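Local coordinates for protein terminal uridylyltransferase 1 (Trypanosoma brucei, PDB 5IDO) that adds uridines from UTP to the 3' hydroxyl of guide RNAs, ribosomal RNAs and some mRNAs during mitochondrial RNA processing and editing, at residues R105-G110 with F292-S297. Sequence-based numbering, arbitrary orientation.
Sequences RVFIFG and FGIRNS. With UTP (uridine 5'-triphosphate), chain B.
Ser297 OG is gripped by three groups at the junction of strand 104-109, within the palm-type nucleotidyltransferase sheet, the helix 292-305 and the bound UTP. It accepts the backbone N-H of Gly110 (N to OG 3.0 Å, N-H...O angle 156°). It also accepts the ribose O3' hydroxyl of UTP, O3' to OG 3.1 Å, and donates its own proton to Gly293 O one helical turn back (OG to O 2.9 Å). The first torsion, chi1 -51°, sets OG beside its own backbone N, which bonds to the same carbonyl; Gly293 O thus takes two donors, the hydroxyl arriving 19° from the carbonyl plane. With its proton committed to Gly293, the hydroxyl receives both N-H and O3'-H.

Phe109 lies against this network. Its CB reaches Gly293 O at 3.6 Å, and Ser297 OG approaches the edge of its ring. Phe109 CD2 lies 3.7 Å from Gly293 CA; having no side chain, Gly293 leaves its CA directly against the ring. Farther back along the strand, the Ile294 side chain runs slantwise to that of Phe107, its CD1 methyl 3.7 Å from Phe107 CB, while Phe371 and Tyr368 pack on the Phe107 ring. At the start of the helix, the Phe292 ring turns an edge to the uracil, CD2 lying 3.4 Å from UTP O2.

Phe109 also pairs through its backbone with Asp125, probably a ligand of the catalytic metal as in related nucleotidyltransferases. The shared hydroxyl therefore links the UTP ribose, through Gly110 N, to the end of the strand that pairs with this probable metal ligand.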
loop_
_atom_site.group_PDB
_atom_site.type_symbol
_atom_site.label_atom_id
_atom_site.label_comp_id
_atom_site.label_asym_id
_atom_site.label_seq_id
_atom_site.Cartn_x
_atom_site.Cartn_y
_atom_site.Cartn_z
ATOM N N ARG A 105 -5.034 2.150 -18.804
ATOM C CA ARG A 105 -6.031 1.641 -17.871
ATOM C C ARG A 105 -5.561 1.871 -16.440
ATOM O O ARG A 105 -4.368 2.042 -16.194
ATOM C CB ARG A 105 -6.295 0.157 -18.120
ATOM C CG ARG A 105 -6.938 -0.139 -19.467
ATOM C CD ARG A 105 -8.302 0.523 -19.588
ATOM N NE ARG A 105 -8.897 0.308 -20.905
ATOM C CZ ARG A 105 -8.621 1.041 -21.979
ATOM N NH1 ARG A 105 -7.754 2.041 -21.900
ATOM N NH2 ARG A 105 -9.209 0.773 -23.136
ATOM N N VAL A 106 -6.492 1.875 -15.494
ATOM C CA VAL A 106 -6.135 2.164 -14.111
ATOM C C VAL A 106 -6.153 0.907 -13.246
ATOM O O VAL A 106 -7.161 0.209 -13.151
ATOM C CB VAL A 106 -7.066 3.224 -13.498
ATOM C CG1 VAL A 106 -6.705 3.467 -12.038
ATOM C CG2 VAL A 106 -6.966 4.523 -14.290
ATOM N N PHE A 107 -5.011 0.627 -12.628
ATOM C CA PHE A 107 -4.852 -0.527 -11.761
ATOM C C PHE A 107 -4.718 -0.064 -10.314
ATOM O O PHE A 107 -3.859 0.758 -10.003
ATOM C CB PHE A 107 -3.618 -1.349 -12.162
ATOM C CG PHE A 107 -3.660 -1.896 -13.574
ATOM C CD1 PHE A 107 -3.553 -1.054 -14.673
ATOM C CD2 PHE A 107 -3.768 -3.256 -13.797
ATOM C CE1 PHE A 107 -3.586 -1.559 -15.966
ATOM C CE2 PHE A 107 -3.790 -3.769 -15.089
ATOM C CZ PHE A 107 -3.699 -2.917 -16.172
ATOM N N ILE A 108 -5.565 -0.576 -9.430
ATOM C CA ILE A 108 -5.356 -0.364 -8.001
ATOM C C ILE A 108 -4.294 -1.336 -7.504
ATOM O O ILE A 108 -4.327 -2.512 -7.855
ATOM C CB ILE A 108 -6.648 -0.560 -7.177
ATOM C CG1 ILE A 108 -7.684 0.500 -7.528
ATOM C CG2 ILE A 108 -6.351 -0.491 -5.675
ATOM C CD1 ILE A 108 -8.882 0.493 -6.591
ATOM N N PHE A 109 -3.339 -0.850 -6.712
ATOM C CA PHE A 109 -2.436 -1.755 -6.003
ATOM C C PHE A 109 -2.269 -1.292 -4.551
ATOM O O PHE A 109 -2.870 -0.305 -4.143
ATOM C CB PHE A 109 -1.081 -1.877 -6.727
ATOM C CG PHE A 109 -0.248 -0.619 -6.726
ATOM C CD1 PHE A 109 -0.470 0.382 -7.658
ATOM C CD2 PHE A 109 0.789 -0.459 -5.815
ATOM C CE1 PHE A 109 0.312 1.533 -7.667
ATOM C CE2 PHE A 109 1.570 0.687 -5.817
ATOM C CZ PHE A 109 1.333 1.685 -6.743
ATOM N N GLY A 110 -1.491 -2.026 -3.766
ATOM C CA GLY A 110 -1.301 -1.679 -2.367
ATOM C C GLY A 110 -2.127 -2.509 -1.392
ATOM O O GLY A 110 -2.480 -3.660 -1.677
ATOM N N PHE A 292 5.236 -1.887 -11.198
ATOM C CA PHE A 292 6.035 -2.605 -10.206
ATOM C C PHE A 292 5.228 -3.022 -8.976
ATOM O O PHE A 292 5.458 -4.092 -8.407
ATOM C CB PHE A 292 7.229 -1.746 -9.770
ATOM C CG PHE A 292 6.851 -0.562 -8.915
ATOM C CD1 PHE A 292 6.389 0.609 -9.492
ATOM C CD2 PHE A 292 6.959 -0.625 -7.533
ATOM C CE1 PHE A 292 6.039 1.697 -8.710
ATOM C CE2 PHE A 292 6.608 0.460 -6.745
ATOM C CZ PHE A 292 6.149 1.622 -7.335
ATOM N N GLY A 293 4.289 -2.174 -8.570
ATOM C CA GLY A 293 3.526 -2.415 -7.360
ATOM C C GLY A 293 2.394 -3.401 -7.550
ATOM O O GLY A 293 1.882 -3.964 -6.585
ATOM N N ILE A 294 1.993 -3.613 -8.800
ATOM C CA ILE A 294 0.886 -4.518 -9.084
ATOM C C ILE A 294 1.256 -5.960 -8.763
ATOM O O ILE A 294 0.538 -6.646 -8.032
ATOM C CB ILE A 294 0.437 -4.421 -10.560
ATOM C CG1 ILE A 294 0.017 -2.988 -10.895
ATOM C CG2 ILE A 294 -0.719 -5.366 -10.829
ATOM C CD1 ILE A 294 -0.249 -2.762 -12.369
ATOM N N ARG A 295 2.382 -6.417 -9.303
ATOM C CA ARG A 295 2.801 -7.800 -9.102
ATOM C C ARG A 295 3.097 -8.069 -7.629
ATOM O O ARG A 295 2.784 -9.143 -7.113
ATOM C CB ARG A 295 4.027 -8.126 -9.956
ATOM C CG ARG A 295 4.343 -9.602 -10.019
ATOM C CD ARG A 295 5.610 -9.873 -10.805
ATOM N NE ARG A 295 5.666 -11.260 -11.263
ATOM C CZ ARG A 295 6.710 -11.801 -11.884
ATOM N NH1 ARG A 295 7.797 -11.077 -12.113
ATOM N NH2 ARG A 295 6.670 -13.071 -12.264
ATOM N N ASN A 296 3.696 -7.076 -6.972
ATOM C CA ASN A 296 4.013 -7.116 -5.543
ATOM C C ASN A 296 2.828 -7.437 -4.655
ATOM O O ASN A 296 2.863 -8.366 -3.848
ATOM C CB ASN A 296 4.578 -5.768 -5.093
ATOM C CG ASN A 296 6.057 -5.673 -5.279
ATOM O OD1 ASN A 296 6.763 -6.679 -5.252
ATOM N ND2 ASN A 296 6.547 -4.457 -5.462
ATOM N N SER A 297 1.795 -6.618 -4.793
ATOM C CA SER A 297 0.600 -6.730 -3.983
ATOM C C SER A 297 -0.102 -8.061 -4.233
ATOM O O SER A 297 -0.654 -8.668 -3.313
ATOM C CB SER A 297 -0.333 -5.558 -4.279
ATOM O OG SER A 297 0.364 -4.323 -4.193
HETATM P PA UTP B . 3.853 0.334 1.491
HETATM O O1A UTP B . 5.184 -0.121 2.055
HETATM O O2A UTP B . 3.695 1.772 1.048
HETATM O O3A UTP B . 2.700 -0.092 2.538
HETATM O "O5'" UTP B . 3.511 -0.629 0.250
HETATM P PB UTP B . 1.302 0.692 2.735
HETATM O O1B UTP B . 1.092 1.718 1.644
HETATM O O2B UTP B . 0.232 -0.356 2.955
HETATM O O3B UTP B . 1.546 1.369 4.175
HETATM P PG UTP B . 2.158 2.838 4.418
HETATM O O1G UTP B . 2.576 3.377 3.073
HETATM O O2G UTP B . 3.323 2.527 5.329
HETATM O O3G UTP B . 1.025 3.604 5.061
HETATM C "C5'" UTP B . 2.546 -0.197 -0.703
HETATM C "C4'" UTP B . 2.805 -0.901 -2.021
HETATM O "O4'" UTP B . 3.907 -0.279 -2.685
HETATM C "C1'" UTP B . 4.697 -1.266 -3.351
HETATM C "C2'" UTP B . 4.092 -2.621 -3.017
HETATM O "O2'" UTP B . 3.284 -3.045 -4.117
HETATM C "C3'" UTP B . 3.201 -2.355 -1.825
HETATM O "O3'" UTP B . 2.064 -3.223 -1.805
HETATM N N1 UTP B . 6.085 -1.208 -2.878
HETATM C C6 UTP B . 6.378 -0.579 -1.732
HETATM C C2 UTP B . 7.111 -1.833 -3.620
HETATM O O2 UTP B . 6.830 -2.417 -4.690
HETATM N N3 UTP B . 8.379 -1.791 -3.193
HETATM C C4 UTP B . 8.694 -1.161 -2.054
HETATM O O4 UTP B . 9.883 -1.132 -1.669
HETATM C C5 UTP B . 7.699 -0.543 -1.298
#